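Local coordinates for hypothetical protein AF0941 (Archaeoglobus fulgidus, PDB 1YOZ) that is of unknown function but folds as an all-helical protein of the AF0941-like family and assembles as a pair of identical subunits, at residues B[3-8]-B[65-70]. Numbering follows the deposited sequence.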
loop_
_atom_site.group_PDB
_atom_site.type_symbol
_atom_site.label_atom_id
_atom_site.label_comp_id
_atom_site.label_asym_id
_atom_site.label_seq_id
_atom_site.Cartn_x
_atom_site.Cartn_y
_atom_site.Cartn_z
ATOM N N MET B 3 6.785 9.274 -1.052
ATOM C CA MET B 3 6.799 8.752 0.302
ATOM C C MET B 3 5.397 8.698 0.872
ATOM O O MET B 3 5.110 7.852 1.706
ATOM C CB MET B 3 7.734 9.618 1.219
ATOM C CG MET B 3 9.260 9.577 0.898
ATOM S SD MET B 3 10.224 11.023 1.554
ATOM C CE MET B 3 9.455 11.032 3.093
ATOM N N LEU B 4 4.500 9.574 0.394
ATOM C CA LEU B 4 3.239 9.755 1.065
ATOM C C LEU B 4 2.226 8.703 0.689
ATOM O O LEU B 4 2.019 8.405 -0.495
ATOM C CB LEU B 4 2.685 11.190 0.807
ATOM C CG LEU B 4 1.340 11.612 1.419
ATOM C CD1 LEU B 4 1.265 11.747 2.967
ATOM C CD2 LEU B 4 0.811 12.934 0.759
ATOM N N TYR B 5 1.587 8.140 1.698
ATOM C CA TYR B 5 0.468 7.205 1.457
ATOM C C TYR B 5 -0.342 7.106 2.708
ATOM O O TYR B 5 -0.109 6.226 3.562
ATOM C CB TYR B 5 0.952 5.808 1.000
ATOM C CG TYR B 5 -0.158 4.772 0.778
ATOM C CD1 TYR B 5 -0.104 3.502 1.369
ATOM C CD2 TYR B 5 -1.252 5.058 -0.028
ATOM C CE1 TYR B 5 -1.075 2.548 1.105
ATOM C CE2 TYR B 5 -2.244 4.109 -0.280
ATOM C CZ TYR B 5 -2.155 2.866 0.272
ATOM O OH TYR B 5 -3.181 1.977 0.059
ATOM N N ILE B 6 -1.283 8.040 2.826
ATOM C CA ILE B 6 -2.341 7.966 3.791
ATOM C C ILE B 6 -3.421 6.935 3.361
ATOM O O ILE B 6 -3.861 6.928 2.218
ATOM C CB ILE B 6 -2.975 9.398 4.013
ATOM C CG1 ILE B 6 -1.957 10.340 4.692
ATOM C CG2 ILE B 6 -4.243 9.302 4.799
ATOM C CD1 ILE B 6 -2.355 11.860 4.728
ATOM N N ASN B 7 -3.810 6.047 4.289
ATOM C CA ASN B 7 -4.901 5.115 4.118
ATOM C C ASN B 7 -5.265 4.610 5.502
ATOM O O ASN B 7 -4.592 3.722 6.057
ATOM C CB ASN B 7 -4.483 3.927 3.198
ATOM C CG ASN B 7 -5.619 2.999 2.895
ATOM O OD1 ASN B 7 -6.606 2.954 3.622
ATOM N ND2 ASN B 7 -5.454 2.170 1.857
ATOM N N SER B 8 -6.306 5.236 6.059
ATOM C CA SER B 8 -6.772 5.000 7.412
ATOM C C SER B 8 -7.360 3.617 7.554
ATOM O O SER B 8 -7.133 2.977 8.571
ATOM C CB SER B 8 -7.810 6.065 7.780
ATOM O OG SER B 8 -7.132 7.330 7.897
ATOM N N TYR B 65 -3.445 7.850 -6.424
ATOM C CA TYR B 65 -3.353 6.648 -7.296
ATOM C C TYR B 65 -3.338 5.352 -6.477
ATOM O O TYR B 65 -4.090 4.407 -6.732
ATOM C CB TYR B 65 -2.127 6.729 -8.166
ATOM C CG TYR B 65 -2.077 5.582 -9.154
ATOM C CD1 TYR B 65 -2.902 5.572 -10.299
ATOM C CD2 TYR B 65 -1.181 4.546 -8.973
ATOM C CE1 TYR B 65 -2.837 4.469 -11.233
ATOM C CE2 TYR B 65 -1.103 3.454 -9.899
ATOM C CZ TYR B 65 -1.919 3.432 -11.004
ATOM O OH TYR B 65 -1.776 2.380 -11.867
ATOM N N LEU B 66 -2.517 5.312 -5.447
ATOM C CA LEU B 66 -2.476 4.125 -4.600
ATOM C C LEU B 66 -3.797 3.930 -3.860
ATOM O O LEU B 66 -4.243 2.796 -3.640
ATOM C CB LEU B 66 -1.297 4.204 -3.593
ATOM C CG LEU B 66 0.183 4.191 -4.044
ATOM C CD1 LEU B 66 1.160 4.093 -2.877
ATOM C CD2 LEU B 66 0.344 3.015 -4.946
ATOM N N LEU B 67 -4.419 5.019 -3.441
ATOM C CA LEU B 67 -5.637 4.920 -2.648
ATOM C C LEU B 67 -6.794 4.447 -3.544
ATOM O O LEU B 67 -7.575 3.582 -3.179
ATOM C CB LEU B 67 -5.941 6.308 -1.988
ATOM C CG LEU B 67 -6.945 6.286 -0.844
ATOM C CD1 LEU B 67 -6.367 5.644 0.399
ATOM C CD2 LEU B 67 -7.499 7.690 -0.530
ATOM N N LYS B 68 -6.878 5.021 -4.731
ATOM C CA LYS B 68 -7.863 4.575 -5.746
ATOM C C LYS B 68 -7.663 3.112 -6.115
ATOM O O LYS B 68 -8.577 2.275 -5.991
ATOM C CB LYS B 68 -7.767 5.502 -6.983
ATOM C CG LYS B 68 -8.623 5.044 -8.159
ATOM C CD LYS B 68 -8.145 5.708 -9.478
ATOM C CE LYS B 68 -9.069 6.854 -9.782
ATOM N NZ LYS B 68 -8.548 7.701 -10.920
ATOM N N THR B 69 -6.442 2.751 -6.511
ATOM C CA THR B 69 -6.133 1.308 -6.741
ATOM C C THR B 69 -6.314 0.388 -5.525
ATOM O O THR B 69 -6.722 -0.773 -5.676
ATOM C CB THR B 69 -4.746 1.120 -7.508
ATOM O OG1 THR B 69 -3.688 1.697 -6.767
ATOM C CG2 THR B 69 -4.788 1.901 -8.761
ATOM N N TYR B 70 -6.090 0.890 -4.301
ATOM C CA TYR B 70 -6.402 0.107 -3.100
ATOM C C TYR B 70 -7.873 -0.152 -3.051
ATOM O O TYR B 70 -8.296 -1.279 -2.763
ATOM C CB TYR B 70 -6.017 0.850 -1.793
ATOM C CG TYR B 70 -6.355 0.054 -0.545
ATOM C CD1 TYR B 70 -5.439 -0.858 0.002
ATOM C CD2 TYR B 70 -7.579 0.211 0.107
ATOM C CE1 TYR B 70 -5.743 -1.582 1.157
ATOM C CE2 TYR B 70 -7.879 -0.545 1.262
ATOM C CZ TYR B 70 -6.953 -1.424 1.771
ATOM O OH TYR B 70 -7.235 -2.195 2.871
#
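Tyr5 and Asn7 reach from an extended N-terminal strip onto Leu66, Leu67 and Tyr70 of helix 57-73, a buried contact in an all-helical fold that illustrates how a non-helical lead-in ending in the N-cap Asn7 can dock on a helix. No hydrogen bond joins residues 3-8 to 65-70; polar ties to this helix lie earlier on it, as from Ile6 N to Asn63 OD1. Apolar contact comes first. Tyr5 CG stands anti to the backbone N (chi1 178°), and Tyr5 CE2 meets Leu66 CB at 3.4 Å. Leu66 CD1 makes a CH-pi contact over one ring face, 4.1 Å from the Tyr5 centroid. Asn7 CB lies over the opposite face, near the rim. Leu67 CD1 fits against the backbone and amide, 3.4 Å from Ile6 O.

Polar contacts centre on the Asn7 amide. Asn7 ND2 donates to Tyr5 OH at 2.9 Å, nearly straight at 167° and within the amide plane, while Asn7 OD1 caps Leu10 N at the start of helix 8-18. Both ends of the amide are thus held, which fixes its rotation. A phenylalanine in place of Tyr5 would probably leave Asn7 ND2 without this acceptor and the amide freer to turn.

Tyr70, whose hydroxyl bonds to His78, offers its ring to the same amide. With the two planes perpendicular, Asn7 ND2 stands over the ring centre, 3.2 Å above the plane.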